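PDB 4QP0: endo-beta-mannanase from Rhizomucor miehei, which probably catalyses the random hydrolysis of beta-1,4-mannosidic linkages in mannans, galactomannans and glucomannans. Local coordinates for residues Y258-S263 with Y294-D299; N174-V179 with V215-E220; Y20-N25 with L47-V52. All coordinates share one frame; numbering follows the deposited sequence.

Overall arrangement
All three contacts belong to one TIM barrel of glycoside hydrolase family 5. Interaction 3 sits in the wall, where strands 17-25 and 51-55 run side by side; interactions 1 and 2 join loops that follow strands, on the side of the barrel where this family carries its active site. Their centres lie about 18 Å apart, yet they touch: W262 CZ2 is 3.8 Å from E220 OE2, and Y258 CE2 is 4.2 Å from E175 OE2. Interaction 3 has its centre about 20 Å from that of interaction 1, with a light contact between Y294 OH and E22 OE2. From interaction 2 it stays separate, the nearest atoms being about 7 Å apart.

Interaction 1: Y258-S263 with Y294-D299; sequences YPEAWS and YGLSTD
E260 reaches across to S297 and, with Y258 and L296, carries most of this contact between two loops of the TIM barrel. Residues 258-263 follow strand 253-257; the segment 294-299 leads from the end of the neighbouring parallel strand 289-294 into helix 299-315. The E260 side chain starts with CG anti to its own carbonyl carbon (chi1 -62°) and runs on extended, which delivers the carboxylate to S297, just ahead of the N-cap of that helix. There OE1 takes two bonds from one residue: S297 N, at 2.8 Å, meets its syn lone pair, on the side of OE2, while S297 OG approaches from above the carboxylate plane at 2.7 Å. Two donors converging on OE1 probably limit how the carboxylate can turn. T298 is the N-cap of helix 299-315 and E260 also touches L301, so the nearby helix start would probably favour the negative charge.

Behind this polar link the packing is apolar. P259 CG meets L296 CD2 at 3.6 Å, the two side chains crossing at about a right angle, and L296 continues onto Q305 and W309 of the helix.

Y258 packs on the other loop's main chain. Its ring approaches the G295 backbone obliquely, with CE1 3.9 Å from G295 N; since G295 has no side chain, the ring can settle close. The phenol continues to a hydrogen bond between Y258 OH and E293 OE1. E293 lies near the C-terminal end of strand 289-294, where family 5 enzymes usually carry their nucleophile, so Y258 probably helps to position that carboxylate.

A single water ties the two halves together: it accepts from E260 N in a long bond and donates to both E260 OE1 and G295 O, the last at 2.8 Å.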
ATOM      1  N   TYR A 258      -7.065 -10.892  -4.483  1.00 31.27           N
ATOM      2  CA  TYR A 258      -8.454 -10.662  -4.887  1.00 32.07           C
ATOM      3  C   TYR A 258      -8.906 -11.706  -5.913  1.00 33.16           C
ATOM      4  O   TYR A 258      -8.884 -11.443  -7.129  1.00 32.86           O
ATOM      5  CB  TYR A 258      -8.632  -9.237  -5.439  1.00 32.11           C
ATOM      6  CG  TYR A 258      -8.507  -8.158  -4.384  1.00 32.07           C
ATOM      7  CD1 TYR A 258      -9.556  -7.897  -3.498  1.00 32.22           C
ATOM      8  CD2 TYR A 258      -7.338  -7.410  -4.261  1.00 31.55           C
ATOM      9  CE1 TYR A 258      -9.448  -6.921  -2.526  1.00 32.13           C
ATOM     10  CE2 TYR A 258      -7.223  -6.429  -3.295  1.00 32.05           C
ATOM     11  CZ  TYR A 258      -8.281  -6.187  -2.427  1.00 32.82           C
ATOM     12  OH  TYR A 258      -8.175  -5.208  -1.457  1.00 32.41           O
ATOM     13  N   PRO A 259      -9.311 -12.902  -5.429  1.00 33.67           N
ATOM     14  CA  PRO A 259      -9.668 -14.002  -6.338  1.00 34.30           C
ATOM     15  C   PRO A 259     -10.910 -13.733  -7.190  1.00 35.70           C
ATOM     16  O   PRO A 259     -10.973 -14.203  -8.326  1.00 36.38           O
ATOM     17  CB  PRO A 259      -9.906 -15.191  -5.396  1.00 33.55           C
ATOM     18  CG  PRO A 259     -10.151 -14.594  -4.058  1.00 33.33           C
ATOM     19  CD  PRO A 259      -9.377 -13.311  -4.013  1.00 33.28           C
ATOM     20  N   GLU A 260     -11.873 -12.981  -6.651  1.00 36.59           N
ATOM     21  CA  GLU A 260     -13.110 -12.656  -7.379  1.00 35.82           C
ATOM     22  C   GLU A 260     -12.840 -11.703  -8.537  1.00 34.85           C
ATOM     23  O   GLU A 260     -13.316 -11.926  -9.646  1.00 34.61           O
ATOM     24  CB  GLU A 260     -14.166 -12.074  -6.441  1.00 37.29           C
ATOM     25  CG  GLU A 260     -14.609 -13.031  -5.347  1.00 39.25           C
ATOM     26  CD  GLU A 260     -15.520 -12.365  -4.333  1.00 40.97           C
ATOM     27  OE1 GLU A 260     -15.026 -11.559  -3.510  1.00 40.95           O
ATOM     28  OE2 GLU A 260     -16.738 -12.650  -4.355  1.00 42.88           O
ATOM     29  N   ALA A 261     -12.054 -10.659  -8.277  1.00 33.48           N
ATOM     30  CA  ALA A 261     -11.680  -9.686  -9.302  1.00 33.78           C
ATOM     31  C   ALA A 261     -10.847 -10.318 -10.407  1.00 34.87           C
ATOM     32  O   ALA A 261     -10.882  -9.875 -11.557  1.00 36.33           O
ATOM     33  CB  ALA A 261     -10.923  -8.518  -8.680  1.00 32.51           C
ATOM     34  N   TRP A 262     -10.098 -11.355 -10.047  1.00 35.48           N
ATOM     35  CA  TRP A 262      -9.177 -12.002 -10.972  1.00 35.40           C
ATOM     36  C   TRP A 262      -9.776 -13.265 -11.504  1.00 36.78           C
ATOM     37  O   TRP A 262      -9.159 -13.969 -12.314  1.00 36.21           O
ATOM     38  CB  TRP A 262      -7.849 -12.291 -10.277  1.00 34.18           C
ATOM     39  CG  TRP A 262      -7.193 -11.070  -9.670  1.00 32.05           C
ATOM     40  CD1 TRP A 262      -7.474  -9.737  -9.933  1.00 31.87           C
ATOM     41  CD2 TRP A 262      -6.103 -11.037  -8.685  1.00 31.51           C
ATOM     42  NE1 TRP A 262      -6.674  -8.909  -9.193  1.00 31.14           N
ATOM     43  CE2 TRP A 262      -5.827  -9.621  -8.429  1.00 31.43           C
ATOM     44  CE3 TRP A 262      -5.367 -11.999  -8.009  1.00 31.71           C
ATOM     45  CZ2 TRP A 262      -4.846  -9.210  -7.538  1.00 31.43           C
ATOM     46  CZ3 TRP A 262      -4.379 -11.572  -7.112  1.00 32.07           C
ATOM     47  CH2 TRP A 262      -4.125 -10.210  -6.887  1.00 31.71           C
ATOM     48  N   SER A 263     -11.000 -13.543 -11.052  1.00 37.70           N
ATOM     49  CA  SER A 263     -11.753 -14.758 -11.391  1.00 40.13           C
ATOM     50  C   SER A 263     -10.966 -16.064 -11.161  1.00 39.17           C
ATOM     51  O   SER A 263     -10.746 -16.858 -12.078  1.00 38.74           O
ATOM     52  CB  SER A 263     -12.347 -14.673 -12.806  1.00 41.29           C
ATOM     53  OG  SER A 263     -11.336 -14.457 -13.777  1.00 45.08           O
ATOM     54  N   TYR A 294      -5.887  -8.054   1.114  1.00 30.26           N
ATOM     55  CA  TYR A 294      -6.701  -9.199   0.731  1.00 30.29           C
ATOM     56  C   TYR A 294      -8.147  -8.963   1.092  1.00 29.80           C
ATOM     57  O   TYR A 294      -8.445  -8.220   2.034  1.00 29.45           O
ATOM     58  CB  TYR A 294      -6.165 -10.528   1.277  1.00 28.56           C
ATOM     59  CG  TYR A 294      -6.139 -10.678   2.765  1.00 27.85           C
ATOM     60  CD1 TYR A 294      -7.173 -11.329   3.435  1.00 28.40           C
ATOM     61  CD2 TYR A 294      -5.056 -10.222   3.507  1.00 27.59           C
ATOM     62  CE1 TYR A 294      -7.140 -11.498   4.813  1.00 28.10           C
ATOM     63  CE2 TYR A 294      -5.013 -10.378   4.880  1.00 27.36           C
ATOM     64  CZ  TYR A 294      -6.054 -11.018   5.530  1.00 28.09           C
ATOM     65  OH  TYR A 294      -6.014 -11.169   6.895  1.00 27.24           O
ATOM     66  N   GLY A 295      -9.043  -9.557   0.317  1.00 29.80           N
ATOM     67  CA  GLY A 295     -10.456  -9.348   0.553  1.00 32.90           C
ATOM     68  C   GLY A 295     -11.367 -10.324  -0.144  1.00 34.86           C
ATOM     69  O   GLY A 295     -11.024 -10.879  -1.187  1.00 36.80           O
ATOM     70  N   LEU A 296     -12.532 -10.534   0.460  1.00 35.59           N
ATOM     71  CA  LEU A 296     -13.628 -11.258  -0.160  1.00 35.90           C
ATOM     72  C   LEU A 296     -14.915 -10.451   0.018  1.00 37.29           C
ATOM     73  O   LEU A 296     -15.108  -9.799   1.054  1.00 35.88           O
ATOM     74  CB  LEU A 296     -13.752 -12.667   0.428  1.00 36.01           C
ATOM     75  CG  LEU A 296     -12.598 -13.608   0.045  1.00 35.69           C
ATOM     76  CD1 LEU A 296     -12.667 -14.905   0.838  1.00 34.11           C
ATOM     77  CD2 LEU A 296     -12.566 -13.878  -1.459  1.00 34.19           C
ATOM     78  N   SER A 297     -15.769 -10.492  -1.008  1.00 38.48           N
ATOM     79  CA  SER A 297     -16.959  -9.634  -1.121  1.00 39.68           C
ATOM     80  C   SER A 297     -18.056  -9.864  -0.087  1.00 38.76           C
ATOM     81  O   SER A 297     -18.909  -8.996   0.107  1.00 39.52           O
ATOM     82  CB  SER A 297     -17.591  -9.774  -2.512  1.00 41.78           C
ATOM     83  OG  SER A 297     -16.670  -9.453  -3.534  1.00 46.35           O
ATOM     84  N   THR A 298     -18.082 -11.029   0.546  1.00 37.75           N
ATOM     85  CA  THR A 298     -19.164 -11.302   1.490  1.00 38.26           C
ATOM     86  C   THR A 298     -18.652 -11.811   2.818  1.00 39.33           C
ATOM     87  O   THR A 298     -17.587 -12.430   2.897  1.00 39.85           O
ATOM     88  CB  THR A 298     -20.215 -12.296   0.933  1.00 37.41           C
ATOM     89  OG1 THR A 298     -19.584 -13.534   0.589  1.00 37.42           O
ATOM     90  CG2 THR A 298     -20.919 -11.725  -0.288  1.00 36.67           C
ATOM     91  N   ASP A 299     -19.432 -11.539   3.857  1.00 40.33           N
ATOM     92  CA  ASP A 299     -19.167 -12.040   5.192  1.00 40.45           C
ATOM     93  C   ASP A 299     -18.931 -13.543   5.125  1.00 39.36           C
ATOM     94  O   ASP A 299     -17.906 -14.045   5.597  1.00 39.80           O
ATOM     95  CB  ASP A 299     -20.362 -11.723   6.099  1.00 44.00           C
ATOM     96  CG  ASP A 299     -20.254 -12.374   7.456  1.00 44.83           C
ATOM     97  OD1 ASP A 299     -19.476 -11.872   8.293  1.00 45.40           O
ATOM     98  OD2 ASP A 299     -20.945 -13.393   7.679  1.00 48.66           O
TER
HETATM   99  O   HOH W   1     -11.957 -11.428  -3.790  1.00 33.77           O

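Interaction 2: N174-V179 with V215-E220; sequences NEPRCV and VAVGDE
E175 and G218 bring the two backbones together in the tight part of this contact. E175 N donates to G218 O over 3.1 Å in a nearly straight bond (170°), arriving from above the carbonyl plane, and at the next step the CA atoms of E175 and D219 come within 4.0 Å of each other. G218 turns the chain here with a positive phi. Alongside, P176 CD rests on D219 CA at 3.9 Å, and P176 CG touches V217 CG1. The buried E220 completes this part: its carboxylate stacks on that of E175, their planes 22° apart, with E220 CG 3.4 Å from E175 OE2. Like charges thus lie close, E175 OE1 being 3.7 Å from E220 OE2.

Segment 174-179 is a loop following strand 167-171 of the TIM barrel; 215-220 runs out of the end of the adjacent parallel strand 214-216. N174, E175 and P176 spell the Asn-Glu-Pro signature of family 5, whose glutamate serves as acid/base in relatives. E175 is consistent with that role: it touches E293, and its two carboxylate oxygens are held by W111 NE1 and H256 ND1.

The looser side belongs to R177, the only touching residue that is partly exposed. Its extended chain brings the guanidinium to E220 in a side-on, two-nitrogen salt bridge: NE binds OE1 at 3.2 Å, and NH2 binds OE2 at 2.9 Å. Both oxygens lie close to the guanidinium plane, although the two flat groups are twisted 32° against each other. The arginine probably offsets the crowding of negative charge on the E220 side. W262 and F222 pack against R177.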
ATOM      1  N   ASN A 174       0.143   2.570  -5.640  1.00 31.17           N
ATOM      2  CA  ASN A 174      -0.803   1.490  -5.440  1.00 32.60           C
ATOM      3  C   ASN A 174      -1.051   0.717  -6.734  1.00 33.95           C
ATOM      4  O   ASN A 174      -1.451   1.291  -7.749  1.00 33.67           O
ATOM      5  CB  ASN A 174      -2.113   2.026  -4.876  1.00 31.74           C
ATOM      6  CG  ASN A 174      -3.074   0.930  -4.514  1.00 31.87           C
ATOM      7  OD1 ASN A 174      -2.713  -0.016  -3.808  1.00 33.57           O
ATOM      8  ND2 ASN A 174      -4.311   1.043  -4.991  1.00 30.87           N
ATOM      9  N   GLU A 175      -0.761  -0.583  -6.678  1.00 35.26           N
ATOM     10  CA  GLU A 175      -1.043  -1.553  -7.745  1.00 34.20           C
ATOM     11  C   GLU A 175      -0.626  -1.165  -9.170  1.00 34.39           C
ATOM     12  O   GLU A 175      -1.430  -1.297 -10.090  1.00 34.86           O
ATOM     13  CB  GLU A 175      -2.532  -1.943  -7.719  1.00 34.89           C
ATOM     14  CG  GLU A 175      -3.015  -2.465  -6.373  1.00 34.63           C
ATOM     15  CD  GLU A 175      -4.456  -2.937  -6.400  1.00 34.99           C
ATOM     16  OE1 GLU A 175      -5.248  -2.425  -7.222  1.00 36.59           O
ATOM     17  OE2 GLU A 175      -4.802  -3.821  -5.590  1.00 34.46           O
ATOM     18  N   PRO A 176       0.634  -0.726  -9.373  1.00 34.57           N
ATOM     19  CA  PRO A 176       1.049  -0.338 -10.728  1.00 36.05           C
ATOM     20  C   PRO A 176       0.897  -1.470 -11.743  1.00 38.11           C
ATOM     21  O   PRO A 176       1.324  -2.594 -11.475  1.00 40.86           O
ATOM     22  CB  PRO A 176       2.538   0.005 -10.559  1.00 34.60           C
ATOM     23  CG  PRO A 176       2.697   0.315  -9.116  1.00 33.28           C
ATOM     24  CD  PRO A 176       1.742  -0.598  -8.411  1.00 33.31           C
ATOM     25  N   ARG A 177       0.252  -1.178 -12.872  1.00 38.68           N
ATOM     26  CA  ARG A 177       0.257  -2.055 -14.049  1.00 40.31           C
ATOM     27  C   ARG A 177       0.702  -1.208 -15.238  1.00 41.34           C
ATOM     28  O   ARG A 177       0.977  -0.022 -15.080  1.00 41.63           O
ATOM     29  CB  ARG A 177      -1.128  -2.654 -14.329  1.00 39.83           C
ATOM     30  CG  ARG A 177      -1.725  -3.481 -13.204  1.00 41.67           C
ATOM     31  CD  ARG A 177      -2.957  -4.229 -13.678  1.00 41.34           C
ATOM     32  NE  ARG A 177      -3.641  -4.867 -12.563  1.00 43.44           N
ATOM     33  CZ  ARG A 177      -4.670  -5.705 -12.678  1.00 43.98           C
ATOM     34  NH1 ARG A 177      -5.153  -6.030 -13.870  1.00 45.67           N
ATOM     35  NH2 ARG A 177      -5.218  -6.226 -11.590  1.00 43.31           N
ATOM     36  N   CYS A 178       0.789  -1.806 -16.423  1.00 45.30           N
ATOM     37  CA  CYS A 178       0.986  -1.002 -17.632  1.00 48.65           C
ATOM     38  C   CYS A 178      -0.318  -0.297 -18.004  1.00 49.54           C
ATOM     39  O   CYS A 178      -0.297   0.815 -18.534  1.00 52.41           O
ATOM     40  CB  CYS A 178       1.510  -1.845 -18.800  1.00 50.09           C
ATOM     41  SG  CYS A 178       3.295  -2.160 -18.765  1.00 54.99           S
ATOM     42  N   VAL A 179      -1.444  -0.947 -17.698  1.00 50.31           N
ATOM     43  CA  VAL A 179      -2.786  -0.434 -18.004  1.00 51.14           C
ATOM     44  C   VAL A 179      -3.467   0.124 -16.744  1.00 53.17           C
ATOM     45  O   VAL A 179      -3.380  -0.470 -15.661  1.00 54.23           O
ATOM     46  CB  VAL A 179      -3.678  -1.537 -18.628  1.00 50.08           C
ATOM     47  CG1 VAL A 179      -4.998  -0.962 -19.125  1.00 49.16           C
ATOM     48  CG2 VAL A 179      -2.953  -2.244 -19.765  1.00 50.19           C
ATOM     49  N   VAL A 215      11.194   1.014   2.195  1.00 29.58           N
ATOM     50  CA  VAL A 215      10.517   1.355   0.954  1.00 31.22           C
ATOM     51  C   VAL A 215      10.035   0.064   0.306  1.00 31.06           C
ATOM     52  O   VAL A 215      10.756  -0.932   0.297  1.00 31.21           O
ATOM     53  CB  VAL A 215      11.441   2.149  -0.008  1.00 29.64           C
ATOM     54  CG1 VAL A 215      10.691   2.595  -1.258  1.00 29.26           C
ATOM     55  CG2 VAL A 215      12.011   3.357   0.708  1.00 29.54           C
ATOM     56  N   ALA A 216       8.804   0.093  -0.203  1.00 31.78           N
ATOM     57  CA  ALA A 216       8.260  -0.980  -1.033  1.00 31.48           C
ATOM     58  C   ALA A 216       7.533  -0.378  -2.232  1.00 31.67           C
ATOM     59  O   ALA A 216       7.512   0.841  -2.392  1.00 34.53           O
ATOM     60  CB  ALA A 216       7.333  -1.867  -0.226  1.00 30.15           C
ATOM     61  N   VAL A 217       6.953  -1.219  -3.083  1.00 31.21           N
ATOM     62  CA  VAL A 217       6.211  -0.705  -4.231  1.00 30.69           C
ATOM     63  C   VAL A 217       4.750  -0.486  -3.882  1.00 30.29           C
ATOM     64  O   VAL A 217       4.223   0.601  -4.113  1.00 30.40           O
ATOM     65  CB  VAL A 217       6.343  -1.609  -5.475  1.00 30.81           C
ATOM     66  CG1 VAL A 217       5.479  -1.094  -6.619  1.00 30.80           C
ATOM     67  CG2 VAL A 217       7.795  -1.688  -5.899  1.00 29.96           C
ATOM     68  N   GLY A 218       4.114  -1.516  -3.317  1.00 30.84           N
ATOM     69  CA  GLY A 218       2.676  -1.509  -3.048  1.00 28.77           C
ATOM     70  C   GLY A 218       1.885  -2.169  -4.162  1.00 30.28           C
ATOM     71  O   GLY A 218       0.695  -1.891  -4.329  1.00 30.66           O
ATOM     72  N   ASP A 219       2.547  -3.033  -4.933  1.00 31.23           N
ATOM     73  CA  ASP A 219       1.926  -3.722  -6.073  1.00 31.82           C
ATOM     74  C   ASP A 219       1.116  -4.929  -5.638  1.00 31.56           C
ATOM     75  O   ASP A 219       1.151  -5.319  -4.467  1.00 32.03           O
ATOM     76  CB  ASP A 219       2.973  -4.139  -7.119  1.00 33.35           C
ATOM     77  CG  ASP A 219       3.949  -5.214  -6.611  1.00 35.82           C
ATOM     78  OD1 ASP A 219       4.641  -4.992  -5.582  1.00 36.84           O
ATOM     79  OD2 ASP A 219       4.055  -6.279  -7.273  1.00 37.63           O
ATOM     80  N   GLU A 220       0.400  -5.520  -6.592  1.00 30.75           N
ATOM     81  CA  GLU A 220      -0.427  -6.696  -6.336  1.00 30.46           C
ATOM     82  C   GLU A 220       0.401  -7.973  -6.201  1.00 30.23           C
ATOM     83  O   GLU A 220      -0.099  -8.999  -5.710  1.00 29.10           O
ATOM     84  CB  GLU A 220      -1.488  -6.857  -7.427  1.00 29.80           C
ATOM     85  CG  GLU A 220      -2.615  -5.848  -7.321  1.00 30.61           C
ATOM     86  CD  GLU A 220      -3.204  -5.473  -8.669  1.00 32.91           C
ATOM     87  OE1 GLU A 220      -2.456  -4.970  -9.549  1.00 32.75           O
ATOM     88  OE2 GLU A 220      -4.427  -5.668  -8.842  1.00 33.77           O
TER

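Interaction 3: Y20-N25 with L47-V52; sequences YFEGTN and LGLPVV
T24 N donates to V51 O at 3.1 Å, the one direct hydrogen bond between these two segments and the point where the strands fall into parallel register. The bond is bent (147° at the hydrogen), and G23, with no side chain, lets V51 O lie close beside its CA. One residue on, V52 CA turns its hydrogen to T24 O, 3.3 Å away, a CA-H...O contact that carries the pairing forward.

On the face bearing T24 and V52, the two side chains lie side by side and point the same way, CG2 against CG2 at 3.8 Å. L49 comes up across T24 at about a right angle: its CD1 meets T24 CG2, while CD2 presses on E22 O at 3.1 Å and crosses the E22 chain obliquely near CG. Helix 34-47 covers this side, with M44 touching T24, L49 and V52. Strand 17-25, that helix and strand 51-55 make up a beta-alpha-beta crossover of the TIM barrel, and G48 ends the helix in a Schellman motif before the chain turns back into the sheet.

F21 and V51 pack together away from the T24 and V52 pair. The F21 side chain takes the crowded position between its backbone N and carbonyl carbon (chi1 62°), which turns a ring face to V51 CG2. That methyl sits over the middle of the ring, 3.9 Å from the centroid and 13° off the normal, a clear CH-pi contact. Nearer the start of the strand P50 packs on F21 CB, its CG 3.6 Å away and its CD against E22 O. A water accepts from E22 N at 3.0 Å and donates to G48 O, bridging the two segments.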
ATOM      1  N   TYR A  20       6.075  -9.920  13.453  1.00 36.55           N
ATOM      2  CA  TYR A  20       4.990 -10.501  12.656  1.00 34.63           C
ATOM      3  C   TYR A  20       3.701  -9.803  13.058  1.00 33.65           C
ATOM      4  O   TYR A  20       3.447  -9.613  14.245  1.00 32.62           O
ATOM      5  CB  TYR A  20       4.847 -12.011  12.899  1.00 32.70           C
ATOM      6  CG  TYR A  20       6.002 -12.853  12.407  1.00 32.32           C
ATOM      7  CD1 TYR A  20       6.042 -13.325  11.098  1.00 32.87           C
ATOM      8  CD2 TYR A  20       7.049 -13.198  13.257  1.00 33.49           C
ATOM      9  CE1 TYR A  20       7.098 -14.098  10.640  1.00 32.57           C
ATOM     10  CE2 TYR A  20       8.109 -13.978  12.813  1.00 33.71           C
ATOM     11  CZ  TYR A  20       8.129 -14.419  11.501  1.00 33.48           C
ATOM     12  OH  TYR A  20       9.180 -15.188  11.059  1.00 33.89           O
ATOM     13  N   PHE A  21       2.889  -9.419  12.072  1.00 31.59           N
ATOM     14  CA  PHE A  21       1.636  -8.749  12.364  1.00 30.21           C
ATOM     15  C   PHE A  21       0.540  -9.027  11.348  1.00 30.81           C
ATOM     16  O   PHE A  21       0.815  -9.379  10.201  1.00 30.99           O
ATOM     17  CB  PHE A  21       1.853  -7.244  12.512  1.00 29.03           C
ATOM     18  CG  PHE A  21       2.364  -6.565  11.263  1.00 28.73           C
ATOM     19  CD1 PHE A  21       1.481  -6.022  10.338  1.00 28.41           C
ATOM     20  CD2 PHE A  21       3.735  -6.443  11.029  1.00 28.43           C
ATOM     21  CE1 PHE A  21       1.953  -5.377   9.201  1.00 27.24           C
ATOM     22  CE2 PHE A  21       4.209  -5.800   9.897  1.00 27.60           C
ATOM     23  CZ  PHE A  21       3.316  -5.269   8.983  1.00 27.10           C
ATOM     24  N   GLU A  22      -0.706  -8.891  11.792  1.00 30.52           N
ATOM     25  CA  GLU A  22      -1.810  -8.639  10.882  1.00 31.35           C
ATOM     26  C   GLU A  22      -2.085  -7.142  10.956  1.00 31.99           C
ATOM     27  O   GLU A  22      -2.246  -6.593  12.041  1.00 32.59           O
ATOM     28  CB  GLU A  22      -3.058  -9.438  11.263  1.00 32.80           C
ATOM     29  CG  GLU A  22      -4.260  -9.157  10.370  1.00 34.00           C
ATOM     30  CD  GLU A  22      -5.542  -9.776  10.892  1.00 37.14           C
ATOM     31  OE1 GLU A  22      -5.465 -10.656  11.776  1.00 40.09           O
ATOM     32  OE2 GLU A  22      -6.633  -9.387  10.420  1.00 37.82           O
ATOM     33  N   GLY A  23      -2.097  -6.477   9.808  1.00 31.23           N
ATOM     34  CA  GLY A  23      -2.429  -5.064   9.755  1.00 30.03           C
ATOM     35  C   GLY A  23      -3.763  -4.890   9.069  1.00 29.33           C
ATOM     36  O   GLY A  23      -4.465  -5.866   8.844  1.00 28.71           O
ATOM     37  N   THR A  24      -4.114  -3.653   8.731  1.00 28.49           N
ATOM     38  CA  THR A  24      -5.342  -3.400   7.984  1.00 27.95           C
ATOM     39  C   THR A  24      -5.189  -2.236   7.004  1.00 27.87           C
ATOM     40  O   THR A  24      -4.158  -1.571   6.985  1.00 26.88           O
ATOM     41  CB  THR A  24      -6.559  -3.184   8.914  1.00 27.70           C
ATOM     42  OG1 THR A  24      -7.753  -3.138   8.127  1.00 28.20           O
ATOM     43  CG2 THR A  24      -6.437  -1.893   9.716  1.00 26.96           C
ATOM     44  N   ASN A  25      -6.208  -2.032   6.170  1.00 28.25           N
ATOM     45  CA  ASN A  25      -6.272  -0.880   5.278  1.00 28.80           C
ATOM     46  C   ASN A  25      -7.370   0.080   5.703  1.00 29.33           C
ATOM     47  O   ASN A  25      -8.399  -0.339   6.255  1.00 29.56           O
ATOM     48  CB  ASN A  25      -6.516  -1.305   3.831  1.00 28.47           C
ATOM     49  CG  ASN A  25      -5.272  -1.843   3.156  1.00 28.56           C
ATOM     50  OD1 ASN A  25      -4.618  -1.137   2.383  1.00 28.61           O
ATOM     51  ND2 ASN A  25      -4.938  -3.100   3.440  1.00 27.01           N
ATOM     52  N   LEU A  47      -8.550  -4.628  18.581  1.00 36.49           N
ATOM     53  CA  LEU A  47      -8.543  -5.772  17.668  1.00 35.36           C
ATOM     54  C   LEU A  47      -7.158  -6.391  17.521  1.00 35.66           C
ATOM     55  O   LEU A  47      -7.013  -7.447  16.896  1.00 36.74           O
ATOM     56  CB  LEU A  47      -9.107  -5.385  16.295  1.00 35.38           C
ATOM     57  CG  LEU A  47     -10.522  -5.870  15.934  1.00 35.49           C
ATOM     58  CD1 LEU A  47     -11.540  -5.693  17.057  1.00 34.63           C
ATOM     59  CD2 LEU A  47     -11.006  -5.191  14.667  1.00 35.60           C
ATOM     60  N   GLY A  48      -6.153  -5.739  18.107  1.00 34.57           N
ATOM     61  CA  GLY A  48      -4.783  -6.255  18.124  1.00 33.34           C
ATOM     62  C   GLY A  48      -4.013  -6.019  16.838  1.00 31.03           C
ATOM     63  O   GLY A  48      -3.132  -6.796  16.477  1.00 31.53           O
ATOM     64  N   LEU A  49      -4.348  -4.944  16.140  1.00 30.37           N
ATOM     65  CA  LEU A  49      -3.666  -4.604  14.889  1.00 29.05           C
ATOM     66  C   LEU A  49      -2.690  -3.469  15.164  1.00 28.61           C
ATOM     67  O   LEU A  49      -3.109  -2.407  15.623  1.00 30.09           O
ATOM     68  CB  LEU A  49      -4.676  -4.180  13.822  1.00 28.18           C
ATOM     69  CG  LEU A  49      -5.811  -5.130  13.416  1.00 27.71           C
ATOM     70  CD1 LEU A  49      -6.855  -4.377  12.599  1.00 28.52           C
ATOM     71  CD2 LEU A  49      -5.305  -6.346  12.654  1.00 26.29           C
ATOM     72  N   PRO A  50      -1.387  -3.691  14.906  1.00 27.43           N
ATOM     73  CA  PRO A  50      -0.389  -2.655  15.177  1.00 27.00           C
ATOM     74  C   PRO A  50      -0.001  -1.784  13.970  1.00 26.87           C
ATOM     75  O   PRO A  50       0.732  -0.805  14.139  1.00 26.43           O
ATOM     76  CB  PRO A  50       0.824  -3.470  15.633  1.00 26.43           C
ATOM     77  CG  PRO A  50       0.701  -4.762  14.891  1.00 26.45           C
ATOM     78  CD  PRO A  50      -0.754  -4.977  14.555  1.00 26.73           C
ATOM     79  N   VAL A  51      -0.474  -2.135  12.776  1.00 26.62           N
ATOM     80  CA  VAL A  51      -0.104  -1.395  11.560  1.00 27.36           C
ATOM     81  C   VAL A  51      -1.314  -1.132  10.675  1.00 27.91           C
ATOM     82  O   VAL A  51      -2.181  -1.999  10.525  1.00 27.23           O
ATOM     83  CB  VAL A  51       0.963  -2.144  10.712  1.00 26.86           C
ATOM     84  CG1 VAL A  51       1.266  -1.384   9.423  1.00 27.41           C
ATOM     85  CG2 VAL A  51       2.253  -2.347  11.493  1.00 26.82           C
ATOM     86  N   VAL A  52      -1.361   0.055  10.068  1.00 27.63           N
ATOM     87  CA  VAL A  52      -2.370   0.346   9.054  1.00 27.01           C
ATOM     88  C   VAL A  52      -1.757   0.953   7.763  1.00 28.31           C
ATOM     89  O   VAL A  52      -0.869   1.816   7.809  1.00 26.37           O
ATOM     90  CB  VAL A  52      -3.544   1.176   9.645  1.00 27.14           C
ATOM     91  CG1 VAL A  52      -3.086   2.549  10.119  1.00 27.39           C
ATOM     92  CG2 VAL A  52      -4.707   1.286   8.669  1.00 26.85           C
TER
HETATM   93  O   HOH W   2      -1.055  -8.497  14.748  1.00 18.87           O